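Local coordinates for tail spike protein (Acinetobacter phage vB_AbaP_AS12, PDB 6EU4) that forms the trimeric tailspike of the phage and probably recognises and degrades the capsular polysaccharide of its Acinetobacter baumannii host, at residues V119-L124 against C147-T152; T137-T142 against S194-Q199; N535-F540 against W550-D555. All blocks are in the same frame, centred on the assembly; numbering follows the deposited sequence. Where two conformers were deposited one is given.

Contacts 1 and 2 lie together in the first rungs of a right-handed parallel beta-helix, their centres about 8 Å apart, while contact 3 belongs to a separate antiparallel sheet with its centre about 80 Å from contact 1 and 75 Å from contact 2. Along the chain the segments of the first two alternate: 119-124, 137-142, 147-152, 194-199. Strand 118-121 pairs with 138-141, and 148-151 with 196-200, so the two contacts interlock as successive layers. Contact 3 follows much later, as a hairpin on the opposite side of the chain's centre. All three reach neighbouring subunits, so the trimer is held together toward both ends of the elongated spike.

Contact 1: residues V119-L124 against C147-T152; sequences VRLNGL and CGFIKT
L121 and F149 make the tight half of this contact, on the inward side of the two segments. L121 carries its CG beside the backbone N (chi1 -57°), which brings both methyls to the CZ end of the phenyl ring: CD1 and CD2 each stand 3.9 Å from F149 CZ. The two side chains cross at about a right angle, and CD2 comes to the ring obliquely. F196 also packs on L121, while Y125 and I176 lie against F149, so the ring is enclosed in a hydrophobic core.

The backbone joins the segments close by. G148 N donates to G123 O at 3.1 Å, with the donor lifted 39° out of the carbonyl plane, and the same oxygen receives a CA-H contact from C147 CA at 3.4 Å. L124 CA returns a similar contact to G148 O. This parallel bridge between L124 and G148 is one rung-to-rung step of a parallel beta-helix, in which 124-127 stacks on 148-151. The backbone conformation of G148 would jam a CB against the preceding carbonyl oxygen, so glycine suits the position.

Packing thins on the other face, where L124 and I150 are partly exposed. L124 CD2 lies over the backbone, 3.8 Å from G148 N, but reaches I150 CD1 only at 4.3 Å. I150 was modelled in two conformers, in keeping with this looser fit. At the corner, N122, also partly exposed, turns away from the second segment; its ND2 bonds to S90 and E92, and its side chain packs on N87 of the second subunit.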
ATOM      1  N   VAL A 119     -22.573 -22.491  13.668  1.00 16.88           N
ATOM      2  CA  VAL A 119     -22.503 -23.812  13.046  1.00 17.32           C
ATOM      3  C   VAL A 119     -21.048 -24.240  12.995  1.00 17.42           C
ATOM      4  O   VAL A 119     -20.222 -23.558  12.377  1.00 16.66           O
ATOM      5  CB  VAL A 119     -23.098 -23.809  11.636  1.00 17.11           C
ATOM      6  CG1 VAL A 119     -22.914 -25.175  10.992  1.00 20.44           C
ATOM      7  CG2 VAL A 119     -24.567 -23.468  11.691  1.00 17.81           C
ATOM      8  N   ARG A 120     -20.750 -25.386  13.603  1.00 18.62           N
ATOM      9  CA  ARG A 120     -19.434 -25.999  13.535  1.00 16.97           C
ATOM     10  C   ARG A 120     -19.432 -27.140  12.523  1.00 18.50           C
ATOM     11  O   ARG A 120     -20.308 -28.014  12.551  1.00 20.19           O
ATOM     12  CB  ARG A 120     -19.014 -26.514  14.910  1.00 17.74           C
ATOM     13  CG  ARG A 120     -18.630 -25.389  15.875  1.00 21.21           C
ATOM     14  CD  ARG A 120     -17.195 -24.875  15.635  1.00 24.49           C
ATOM     15  NE  ARG A 120     -16.245 -25.841  16.186  1.00 25.85           N
ATOM     16  CZ  ARG A 120     -15.505 -26.682  15.471  1.00 27.08           C
ATOM     17  NH1 ARG A 120     -15.537 -26.669  14.133  1.00 27.35           N
ATOM     18  NH2 ARG A 120     -14.716 -27.548  16.106  1.00 27.89           N
ATOM     19  N   LEU A 121     -18.444 -27.134  11.641  1.00 16.69           N
ATOM     20  CA  LEU A 121     -18.249 -28.201  10.666  1.00 17.80           C
ATOM     21  C   LEU A 121     -17.103 -29.094  11.126  1.00 18.91           C
ATOM     22  O   LEU A 121     -15.995 -28.613  11.372  1.00 16.83           O
ATOM     23  CB  LEU A 121     -17.957 -27.615   9.284  1.00 17.06           C
ATOM     24  CG  LEU A 121     -19.033 -26.654   8.752  1.00 18.75           C
ATOM     25  CD1 LEU A 121     -18.671 -26.138   7.352  1.00 20.87           C
ATOM     26  CD2 LEU A 121     -20.433 -27.275   8.752  1.00 19.38           C
ATOM     27  N   ASN A 122     -17.367 -30.398  11.226  1.00 20.02           N
ATOM     28  CA  ASN A 122     -16.451 -31.321  11.888  1.00 20.76           C
ATOM     29  C   ASN A 122     -15.940 -32.429  10.980  1.00 20.05           C
ATOM     30  O   ASN A 122     -15.334 -33.392  11.464  1.00 21.79           O
ATOM     31  CB  ASN A 122     -17.153 -31.912  13.097  1.00 23.72           C
ATOM     32  CG  ASN A 122     -17.708 -30.846  13.991  1.00 24.49           C
ATOM     33  OD1 ASN A 122     -17.039 -29.837  14.244  1.00 22.23           O
ATOM     34  ND2 ASN A 122     -18.937 -31.034  14.451  1.00 25.34           N
ATOM     35  N   GLY A 123     -16.166 -32.309   9.684  1.00 19.25           N
ATOM     36  CA  GLY A 123     -15.703 -33.289   8.726  1.00 20.10           C
ATOM     37  C   GLY A 123     -16.303 -32.928   7.387  1.00 19.41           C
ATOM     38  O   GLY A 123     -16.741 -31.795   7.194  1.00 16.63           O
ATOM     39  N   LEU A 124     -16.322 -33.893   6.475  1.00 17.79           N
ATOM     40  CA  LEU A 124     -16.892 -33.681   5.153  1.00 19.03           C
ATOM     41  C   LEU A 124     -18.335 -34.162   5.139  1.00 20.42           C
ATOM     42  O   LEU A 124     -18.643 -35.282   5.580  1.00 19.87           O
ATOM     43  CB  LEU A 124     -16.100 -34.405   4.079  1.00 20.40           C
ATOM     44  CG  LEU A 124     -14.653 -33.936   3.963  1.00 24.88           C
ATOM     45  CD1 LEU A 124     -13.874 -34.881   3.036  1.00 28.84           C
ATOM     46  CD2 LEU A 124     -14.585 -32.472   3.509  1.00 22.85           C
ATOM     47  N   CYS A 147     -12.782 -30.304   6.499  1.00 16.21           N
ATOM     48  CA  CYS A 147     -14.090 -29.763   6.853  1.00 15.15           C
ATOM     49  C   CYS A 147     -14.736 -29.145   5.623  1.00 15.09           C
ATOM     50  O   CYS A 147     -14.097 -28.365   4.917  1.00 15.16           O
ATOM     51  CB  CYS A 147     -13.978 -28.689   7.943  1.00 17.35           C
ATOM     52  SG  CYS A 147     -13.197 -29.285   9.449  1.00 22.14           S
ATOM     53  N   GLY A 148     -16.005 -29.453   5.383  1.00 16.14           N
ATOM     54  CA  GLY A 148     -16.681 -28.770   4.305  1.00 17.38           C
ATOM     55  C   GLY A 148     -17.725 -29.639   3.646  1.00 18.22           C
ATOM     56  O   GLY A 148     -18.158 -30.647   4.197  1.00 18.33           O
ATOM     57  N   PHE A 149     -18.123 -29.186   2.458  1.00 17.14           N
ATOM     58  CA  PHE A 149     -19.267 -29.731   1.738  1.00 17.71           C
ATOM     59  C   PHE A 149     -18.799 -30.250   0.390  1.00 17.76           C
ATOM     60  O   PHE A 149     -18.101 -29.535  -0.337  1.00 17.67           O
ATOM     61  CB  PHE A 149     -20.353 -28.674   1.511  1.00 17.89           C
ATOM     62  CG  PHE A 149     -20.881 -28.051   2.772  1.00 18.67           C
ATOM     63  CD1 PHE A 149     -21.101 -28.812   3.908  1.00 20.50           C
ATOM     64  CD2 PHE A 149     -21.159 -26.698   2.821  1.00 22.60           C
ATOM     65  CE1 PHE A 149     -21.588 -28.228   5.086  1.00 21.03           C
ATOM     66  CE2 PHE A 149     -21.633 -26.105   4.004  1.00 23.27           C
ATOM     67  CZ  PHE A 149     -21.844 -26.886   5.137  1.00 21.94           C
ATOM     68  N   ILE A 150     -19.221 -31.469   0.057  1.00 15.99           N
ATOM     69  CA  ILE A 150     -18.937 -32.101  -1.223  0.50 17.16           C
ATOM     70  C   ILE A 150     -20.266 -32.271  -1.948  1.00 18.37           C
ATOM     71  O   ILE A 150     -21.126 -33.041  -1.507  1.00 20.09           O
ATOM     72  CB  ILE A 150     -18.238 -33.452  -1.042  0.50 18.41           C
ATOM     73  CG1 ILE A 150     -17.048 -33.310  -0.080  0.50 19.37           C
ATOM     74  CG2 ILE A 150     -17.805 -34.003  -2.390  0.50 18.46           C
ATOM     75  CD1 ILE A 150     -15.952 -32.408  -0.588  0.50 18.28           C
ATOM     76  N   LYS A 151     -20.432 -31.568  -3.060  1.00 18.36           N
ATOM     77  CA  LYS A 151     -21.665 -31.646  -3.824  1.00 18.67           C
ATOM     78  C   LYS A 151     -21.539 -32.722  -4.895  1.00 18.83           C
ATOM     79  O   LYS A 151     -20.561 -32.738  -5.648  1.00 19.62           O
ATOM     80  CB  LYS A 151     -21.970 -30.294  -4.460  1.00 18.41           C
ATOM     81  CG  LYS A 151     -23.263 -30.337  -5.242  1.00 21.47           C
ATOM     82  CD  LYS A 151     -24.034 -29.070  -5.092  1.00 22.06           C
ATOM     83  CE  LYS A 151     -25.391 -29.174  -5.746  1.00 23.66           C
ATOM     84  NZ  LYS A 151     -25.312 -28.833  -7.157  1.00 22.40           N
ATOM     85  N   THR A 152     -22.544 -33.599  -4.979  1.00 20.32           N
ATOM     86  CA  THR A 152     -22.468 -34.814  -5.783  1.00 20.81           C
ATOM     87  C   THR A 152     -23.311 -34.771  -7.050  1.00 20.69           C
ATOM     88  O   THR A 152     -23.356 -35.770  -7.787  1.00 20.65           O
ATOM     89  CB  THR A 152     -22.922 -36.021  -4.957  1.00 23.51           C
ATOM     90  OG1 THR A 152     -24.309 -35.878  -4.638  1.00 24.83           O
ATOM     91  CG2 THR A 152     -22.115 -36.126  -3.663  1.00 25.70           C
TER

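Contact 2: residues T137-T142 against S194-Q199; sequences TTIEGT and SGFTLQ
Two backbone hydrogen bonds hold S194 between I139 and G141. S194 N donates to I139 O at 2.8 Å, arriving nearly along the C=O axis, and G141 N donates to S194 O at 2.9 Å within the carbonyl plane. E140, the residue between, pairs with S194 in parallel register and sends its CA toward S194 O, 3.3 Å away, as a CA-H contact. A water closes the outer side: it donates to I139 O and lies 2.6 Å from S194 OG, a hydroxyl placed between the backbone N and carbonyl carbon (chi1 60°). E140 only passes S194 OG with its CG; its carboxylate extends away from the serine, OE1 to K118 of its own chain and OE2 to K118 of the second subunit, two charges that would favour its ionised form.

Here the parallel beta-helix turns a corner. At G195 the chain leaves the face paired with 138-141 and starts strand 196-200 on another, using a positive phi of 84°. Glycine faces glycine at the bend: G141 CA comes to 3.1 Å from G195 O, and a CB on either residue would clash with the other's carbonyl oxygen.

Inside the corner, F196 swings its ring back under strand 138-141. I139 CG2, anti to its backbone N, meets F196 CE2 obliquely at 3.8 Å, while G141 N lies at the ring's edge. L121 and M177 touch both side chains, continuing the hydrophobic interior of the coil.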
ATOM      1  N   THR A 137     -24.861 -15.178  10.099  1.00 14.68           N
ATOM      2  CA  THR A 137     -24.520 -16.589  10.143  1.00 15.61           C
ATOM      3  C   THR A 137     -23.024 -16.736  10.347  1.00 14.87           C
ATOM      4  O   THR A 137     -22.234 -16.211   9.555  1.00 15.51           O
ATOM      5  CB  THR A 137     -24.935 -17.283   8.846  1.00 20.78           C
ATOM      6  OG1 THR A 137     -26.282 -16.943   8.562  1.00 27.55           O
ATOM      7  CG2 THR A 137     -24.833 -18.780   8.991  1.00 18.85           C
ATOM      8  N   THR A 138     -22.637 -17.463  11.391  1.00 15.51           N
ATOM      9  CA  THR A 138     -21.243 -17.822  11.629  1.00 14.39           C
ATOM     10  C   THR A 138     -21.117 -19.326  11.424  1.00 15.44           C
ATOM     11  O   THR A 138     -21.854 -20.104  12.046  1.00 15.80           O
ATOM     12  CB  THR A 138     -20.783 -17.394  13.027  1.00 18.73           C
ATOM     13  OG1 THR A 138     -20.767 -15.959  13.097  1.00 18.27           O
ATOM     14  CG2 THR A 138     -19.371 -17.903  13.326  1.00 19.07           C
ATOM     15  N   ILE A 139     -20.195 -19.719  10.538  1.00 15.46           N
ATOM     16  CA  ILE A 139     -19.914 -21.112  10.204  1.00 15.44           C
ATOM     17  C   ILE A 139     -18.412 -21.299  10.349  1.00 17.71           C
ATOM     18  O   ILE A 139     -17.638 -20.556   9.736  1.00 18.92           O
ATOM     19  CB  ILE A 139     -20.351 -21.467   8.771  1.00 16.74           C
ATOM     20  CG1 ILE A 139     -21.805 -21.076   8.515  1.00 19.58           C
ATOM     21  CG2 ILE A 139     -20.112 -22.949   8.507  1.00 19.79           C
ATOM     22  CD1 ILE A 139     -22.215 -21.180   7.057  1.00 22.48           C
ATOM     23  N   GLU A 140     -17.994 -22.266  11.168  1.00 17.08           N
ATOM     24  CA  GLU A 140     -16.585 -22.450  11.502  1.00 14.94           C
ATOM     25  C   GLU A 140     -16.215 -23.926  11.387  1.00 14.53           C
ATOM     26  O   GLU A 140     -16.760 -24.762  12.117  1.00 16.32           O
ATOM     27  CB  GLU A 140     -16.286 -21.941  12.921  1.00 20.60           C
ATOM     28  CG  GLU A 140     -14.824 -22.138  13.374  1.00 26.09           C
ATOM     29  CD  GLU A 140     -14.600 -21.791  14.845  1.00 34.88           C
ATOM     30  OE1 GLU A 140     -15.437 -21.075  15.428  1.00 37.87           O
ATOM     31  OE2 GLU A 140     -13.573 -22.223  15.413  1.00 37.58           O
ATOM     32  N   GLY A 141     -15.288 -24.245  10.480  1.00 14.94           N
ATOM     33  CA  GLY A 141     -14.602 -25.515  10.491  1.00 15.36           C
ATOM     34  C   GLY A 141     -13.212 -25.352  11.097  1.00 17.35           C
ATOM     35  O   GLY A 141     -12.799 -24.260  11.476  1.00 16.76           O
ATOM     36  N   THR A 142     -12.475 -26.469  11.186  1.00 17.75           N
ATOM     37  CA  THR A 142     -11.105 -26.400  11.703  1.00 17.79           C
ATOM     38  C   THR A 142     -10.049 -26.346  10.611  1.00 18.65           C
ATOM     39  O   THR A 142      -8.852 -26.244  10.926  1.00 16.80           O
ATOM     40  CB  THR A 142     -10.801 -27.582  12.628  1.00 19.91           C
ATOM     41  OG1 THR A 142     -10.973 -28.816  11.920  1.00 20.36           O
ATOM     42  CG2 THR A 142     -11.669 -27.549  13.876  1.00 21.54           C
ATOM     43  N   SER A 194     -15.641 -19.384   8.124  1.00 14.76           N
ATOM     44  CA  SER A 194     -14.212 -19.671   8.157  1.00 12.17           C
ATOM     45  C   SER A 194     -13.909 -21.158   8.231  1.00 13.52           C
ATOM     46  O   SER A 194     -14.587 -21.906   8.942  1.00 14.45           O
ATOM     47  CB  SER A 194     -13.523 -18.985   9.337  1.00 17.79           C
ATOM     48  OG  SER A 194     -14.057 -19.407  10.561  1.00 23.22           O
ATOM     49  N   GLY A 195     -12.850 -21.559   7.528  1.00 13.74           N
ATOM     50  CA  GLY A 195     -12.181 -22.814   7.838  1.00 14.85           C
ATOM     51  C   GLY A 195     -12.780 -24.055   7.226  1.00 14.92           C
ATOM     52  O   GLY A 195     -12.879 -25.095   7.904  1.00 14.84           O
ATOM     53  N   PHE A 196     -13.187 -23.993   5.957  1.00 14.48           N
ATOM     54  CA  PHE A 196     -13.769 -25.177   5.331  1.00 14.95           C
ATOM     55  C   PHE A 196     -13.656 -25.081   3.818  1.00 14.22           C
ATOM     56  O   PHE A 196     -13.260 -24.052   3.261  1.00 15.16           O
ATOM     57  CB  PHE A 196     -15.227 -25.385   5.757  1.00 16.03           C
ATOM     58  CG  PHE A 196     -16.145 -24.243   5.427  1.00 16.67           C
ATOM     59  CD1 PHE A 196     -16.765 -24.178   4.200  1.00 18.26           C
ATOM     60  CD2 PHE A 196     -16.421 -23.258   6.371  1.00 15.83           C
ATOM     61  CE1 PHE A 196     -17.634 -23.142   3.904  1.00 21.47           C
ATOM     62  CE2 PHE A 196     -17.282 -22.223   6.084  1.00 17.37           C
ATOM     63  CZ  PHE A 196     -17.896 -22.168   4.845  1.00 19.20           C
ATOM     64  N   THR A 197     -13.989 -26.188   3.154  1.00 14.54           N
ATOM     65  CA  THR A 197     -13.900 -26.283   1.710  1.00 14.19           C
ATOM     66  C   THR A 197     -15.278 -26.539   1.103  1.00 16.17           C
ATOM     67  O   THR A 197     -16.171 -27.098   1.748  1.00 16.35           O
ATOM     68  CB  THR A 197     -12.915 -27.394   1.305  1.00 18.22           C
ATOM     69  OG1 THR A 197     -12.785 -27.435  -0.118  1.00 20.78           O
ATOM     70  CG2 THR A 197     -13.411 -28.775   1.797  1.00 22.25           C
ATOM     71  N   LEU A 198     -15.436 -26.091  -0.140  1.00 14.76           N
ATOM     72  CA  LEU A 198     -16.624 -26.319  -0.961  1.00 16.99           C
ATOM     73  C   LEU A 198     -16.126 -26.952  -2.249  1.00 14.09           C
ATOM     74  O   LEU A 198     -15.381 -26.308  -2.999  1.00 15.66           O
ATOM     75  CB  LEU A 198     -17.349 -25.004  -1.283  1.00 17.68           C
ATOM     76  CG  LEU A 198     -17.814 -24.158  -0.105  1.00 17.86           C
ATOM     77  CD1 LEU A 198     -18.291 -22.792  -0.584  1.00 18.18           C
ATOM     78  CD2 LEU A 198     -18.914 -24.881   0.619  1.00 18.97           C
ATOM     79  N   GLN A 199     -16.500 -28.199  -2.509  1.00 15.22           N
ATOM     80  CA  GLN A 199     -16.016 -28.882  -3.702  1.00 15.32           C
ATOM     81  C   GLN A 199     -17.125 -29.685  -4.357  1.00 15.07           C
ATOM     82  O   GLN A 199     -17.998 -30.230  -3.681  1.00 15.64           O
ATOM     83  CB  GLN A 199     -14.853 -29.838  -3.368  1.00 18.36           C
ATOM     84  CG  GLN A 199     -13.694 -29.156  -2.675  1.00 21.99           C
ATOM     85  CD  GLN A 199     -12.511 -30.079  -2.465  1.00 27.86           C
ATOM     86  OE1 GLN A 199     -12.366 -31.100  -3.159  1.00 31.15           O
ATOM     87  NE2 GLN A 199     -11.662 -29.737  -1.498  1.00 25.67           N
TER
HETATM   88  O   HOH W   1     -16.174 -18.198  11.392  1.00 28.13           O

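Contact 3: residues N535-F540 against W550-D555; sequences NAQLAF and WLRTGD
R552 leaves its strand with CG in the crowded position between backbone N and carbonyl carbon (chi1 68°), then runs extended to NE. CB and CG carry it off the sheet on the face shared with Q537, and CD passes 4.1 Å from Q537 OE1. From there the guanidinium turns its edge to the amide: NE and NH2 each donate to Q537 OE1, both at 2.9 Å. The oxygen lies close to the guanidinium plane, but both donors sit above the plane of the amide carbonyl, since the two flat groups are tilted 29° apart. A single oxygen thus takes both bonds. Q537, extended beyond CG, runs beside the arginine, and the other atom of its amide, NE2, bonds to I487 O and Q524 OE1, which fixes the amide's rotation. NH2 of R552 bonds further to T488, and Y560 makes a cation-pi contact with the guanidinium, so this buried charge is well provided for.

Beneath the pair the backbone is a regular antiparallel ladder. N535-G554, Q537-R552 and A539-W550 are hydrogen-bonded pairs, two bonds each; A539 N to W550 O, for example, measures 2.8 Å. On the reverse face the non-hydrogen-bonded pair L538 and L551 lies side by side, L538 CD1 touching L551 CD2 at 3.6 Å, and A536 CB rests near T553 CG2.

The two strands form a beta hairpin within a six-stranded sheet, flanked by strand 520-526 next to 535-542 and by 564-565 next to 547-554. The leucine face turns to the other subunits, with L551 on F549 of the third and L538 on W525 of the second.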
ATOM      1  N   ASN A 535      12.869  23.527 -36.306  1.00 14.48           N
ATOM      2  CA  ASN A 535      14.109  23.239 -35.594  1.00 14.46           C
ATOM      3  C   ASN A 535      15.116  24.365 -35.758  1.00 14.48           C
ATOM      4  O   ASN A 535      15.069  25.159 -36.702  1.00 13.45           O
ATOM      5  CB  ASN A 535      14.755  21.931 -36.068  1.00 15.97           C
ATOM      6  CG  ASN A 535      13.923  20.712 -35.723  1.00 15.99           C
ATOM      7  OD1 ASN A 535      13.117  20.249 -36.530  1.00 15.88           O
ATOM      8  ND2 ASN A 535      14.106  20.197 -34.525  1.00 13.61           N
ATOM      9  N   ALA A 536      16.043  24.401 -34.810  1.00 13.54           N
ATOM     10  CA  ALA A 536      17.240  25.228 -34.899  1.00 13.42           C
ATOM     11  C   ALA A 536      18.362  24.490 -34.192  1.00 14.01           C
ATOM     12  O   ALA A 536      18.116  23.685 -33.289  1.00 13.35           O
ATOM     13  CB  ALA A 536      17.014  26.598 -34.262  1.00 13.74           C
ATOM     14  N   GLN A 537      19.598  24.772 -34.594  1.00 14.03           N
ATOM     15  CA  GLN A 537      20.749  24.187 -33.932  1.00 14.46           C
ATOM     16  C   GLN A 537      21.842  25.232 -33.787  1.00 15.62           C
ATOM     17  O   GLN A 537      22.064  26.047 -34.687  1.00 16.79           O
ATOM     18  CB  GLN A 537      21.294  22.964 -34.682  1.00 15.46           C
ATOM     19  CG  GLN A 537      20.342  21.766 -34.713  1.00 16.31           C
ATOM     20  CD  GLN A 537      20.916  20.588 -35.495  1.00 17.55           C
ATOM     21  OE1 GLN A 537      21.677  20.767 -36.434  1.00 17.46           O
ATOM     22  NE2 GLN A 537      20.575  19.373 -35.075  1.00 16.43           N
ATOM     23  N   LEU A 538      22.477  25.220 -32.616  1.00 14.49           N
ATOM     24  CA  LEU A 538      23.703  25.950 -32.326  1.00 13.93           C
ATOM     25  C   LEU A 538      24.811  24.919 -32.138  1.00 15.58           C
ATOM     26  O   LEU A 538      24.716  24.068 -31.246  1.00 14.70           O
ATOM     27  CB  LEU A 538      23.540  26.789 -31.060  1.00 14.01           C
ATOM     28  CG  LEU A 538      24.803  27.376 -30.420  1.00 17.53           C
ATOM     29  CD1 LEU A 538      25.592  28.240 -31.382  1.00 16.89           C
ATOM     30  CD2 LEU A 538      24.421  28.157 -29.159  1.00 16.81           C
ATOM     31  N   ALA A 539      25.834  24.978 -32.984  1.00 15.09           N
ATOM     32  CA  ALA A 539      26.937  24.022 -32.945  1.00 16.45           C
ATOM     33  C   ALA A 539      28.228  24.713 -32.536  1.00 17.17           C
ATOM     34  O   ALA A 539      28.587  25.761 -33.093  1.00 17.86           O
ATOM     35  CB  ALA A 539      27.127  23.336 -34.297  1.00 18.61           C
ATOM     36  N   PHE A 540      28.916  24.113 -31.548  1.00 16.28           N
ATOM     37  CA  PHE A 540      30.246  24.518 -31.113  1.00 16.47           C
ATOM     38  C   PHE A 540      31.249  23.513 -31.669  1.00 19.37           C
ATOM     39  O   PHE A 540      31.309  22.370 -31.205  1.00 18.68           O
ATOM     40  CB  PHE A 540      30.338  24.552 -29.589  1.00 17.62           C
ATOM     41  CG  PHE A 540      29.445  25.569 -28.941  1.00 16.73           C
ATOM     42  CD1 PHE A 540      29.892  26.867 -28.751  1.00 17.94           C
ATOM     43  CD2 PHE A 540      28.177  25.232 -28.497  1.00 18.64           C
ATOM     44  CE1 PHE A 540      29.088  27.817 -28.150  1.00 18.16           C
ATOM     45  CE2 PHE A 540      27.367  26.192 -27.884  1.00 16.70           C
ATOM     46  CZ  PHE A 540      27.827  27.476 -27.708  1.00 17.16           C
ATOM     47  N   TRP A 550      28.196  28.159 -34.909  1.00 16.80           N
ATOM     48  CA  TRP A 550      27.357  27.950 -36.076  1.00 15.97           C
ATOM     49  C   TRP A 550      25.885  27.859 -35.683  1.00 16.96           C
ATOM     50  O   TRP A 550      25.546  27.198 -34.694  1.00 17.41           O
ATOM     51  CB  TRP A 550      27.733  26.653 -36.788  1.00 17.28           C
ATOM     52  CG  TRP A 550      29.174  26.535 -37.213  1.00 18.74           C
ATOM     53  CD1 TRP A 550      30.242  26.168 -36.432  1.00 20.25           C
ATOM     54  CD2 TRP A 550      29.694  26.743 -38.529  1.00 19.25           C
ATOM     55  NE1 TRP A 550      31.385  26.146 -37.187  1.00 19.96           N
ATOM     56  CE2 TRP A 550      31.076  26.483 -38.479  1.00 21.10           C
ATOM     57  CE3 TRP A 550      29.121  27.120 -39.750  1.00 20.82           C
ATOM     58  CZ2 TRP A 550      31.902  26.599 -39.598  1.00 22.15           C
ATOM     59  CZ3 TRP A 550      29.944  27.218 -40.869  1.00 21.47           C
ATOM     60  CH2 TRP A 550      31.322  26.970 -40.778  1.00 23.36           C
ATOM     61  N   LEU A 551      25.023  28.467 -36.510  1.00 15.07           N
ATOM     62  CA  LEU A 551      23.576  28.388 -36.377  1.00 16.24           C
ATOM     63  C   LEU A 551      22.947  27.887 -37.670  1.00 15.87           C
ATOM     64  O   LEU A 551      23.382  28.251 -38.762  1.00 16.12           O
ATOM     65  CB  LEU A 551      22.976  29.752 -36.042  1.00 14.24           C
ATOM     66  CG  LEU A 551      23.381  30.365 -34.696  1.00 15.61           C
ATOM     67  CD1 LEU A 551      22.776  31.754 -34.547  1.00 16.34           C
ATOM     68  CD2 LEU A 551      22.936  29.506 -33.530  1.00 15.85           C
ATOM     69  N   ARG A 552      21.890  27.090 -37.544  1.00 15.55           N
ATOM     70  CA  ARG A 552      21.035  26.814 -38.695  1.00 13.60           C
ATOM     71  C   ARG A 552      19.612  26.555 -38.214  1.00 14.88           C
ATOM     72  O   ARG A 552      19.373  26.300 -37.039  1.00 14.86           O
ATOM     73  CB  ARG A 552      21.543  25.634 -39.524  1.00 13.86           C
ATOM     74  CG  ARG A 552      21.455  24.250 -38.833  1.00 16.17           C
ATOM     75  CD  ARG A 552      21.730  23.127 -39.836  1.00 17.47           C
ATOM     76  NE  ARG A 552      21.749  21.833 -39.170  1.00 18.21           N
ATOM     77  CZ  ARG A 552      22.013  20.676 -39.770  1.00 18.38           C
ATOM     78  NH1 ARG A 552      22.268  20.613 -41.075  1.00 19.85           N
ATOM     79  NH2 ARG A 552      22.022  19.566 -39.053  1.00 18.33           N
ATOM     80  N   THR A 553      18.662  26.662 -39.142  1.00 15.53           N
ATOM     81  CA  THR A 553      17.255  26.441 -38.851  1.00 15.18           C
ATOM     82  C   THR A 553      16.667  25.475 -39.859  1.00 15.08           C
ATOM     83  O   THR A 553      17.149  25.346 -40.987  1.00 15.58           O
ATOM     84  CB  THR A 553      16.447  27.742 -38.901  1.00 15.38           C
ATOM     85  OG1 THR A 553      16.645  28.371 -40.161  1.00 17.30           O
ATOM     86  CG2 THR A 553      16.868  28.687 -37.784  1.00 16.66           C
ATOM     87  N   GLY A 554      15.583  24.835 -39.436  1.00 15.81           N
ATOM     88  CA  GLY A 554      14.789  23.986 -40.304  1.00 16.77           C
ATOM     89  C   GLY A 554      13.321  24.326 -40.184  1.00 15.86           C
ATOM     90  O   GLY A 554      12.736  24.243 -39.101  1.00 15.80           O
ATOM     91  N   ASP A 555      12.723  24.744 -41.294  1.00 15.88           N
ATOM     92  CA  ASP A 555      11.311  25.076 -41.316  1.00 16.13           C
ATOM     93  C   ASP A 555      10.484  23.795 -41.271  1.00 17.63           C
ATOM     94  O   ASP A 555      10.935  22.722 -41.675  1.00 17.27           O
ATOM     95  CB  ASP A 555      11.014  25.898 -42.573  1.00 16.82           C
ATOM     96  CG  ASP A 555       9.688  26.667 -42.522  1.00 20.25           C
ATOM     97  OD1 ASP A 555       8.969  26.644 -41.493  1.00 19.70           O
ATOM     98  OD2 ASP A 555       9.371  27.313 -43.563  1.00 21.23           O
TER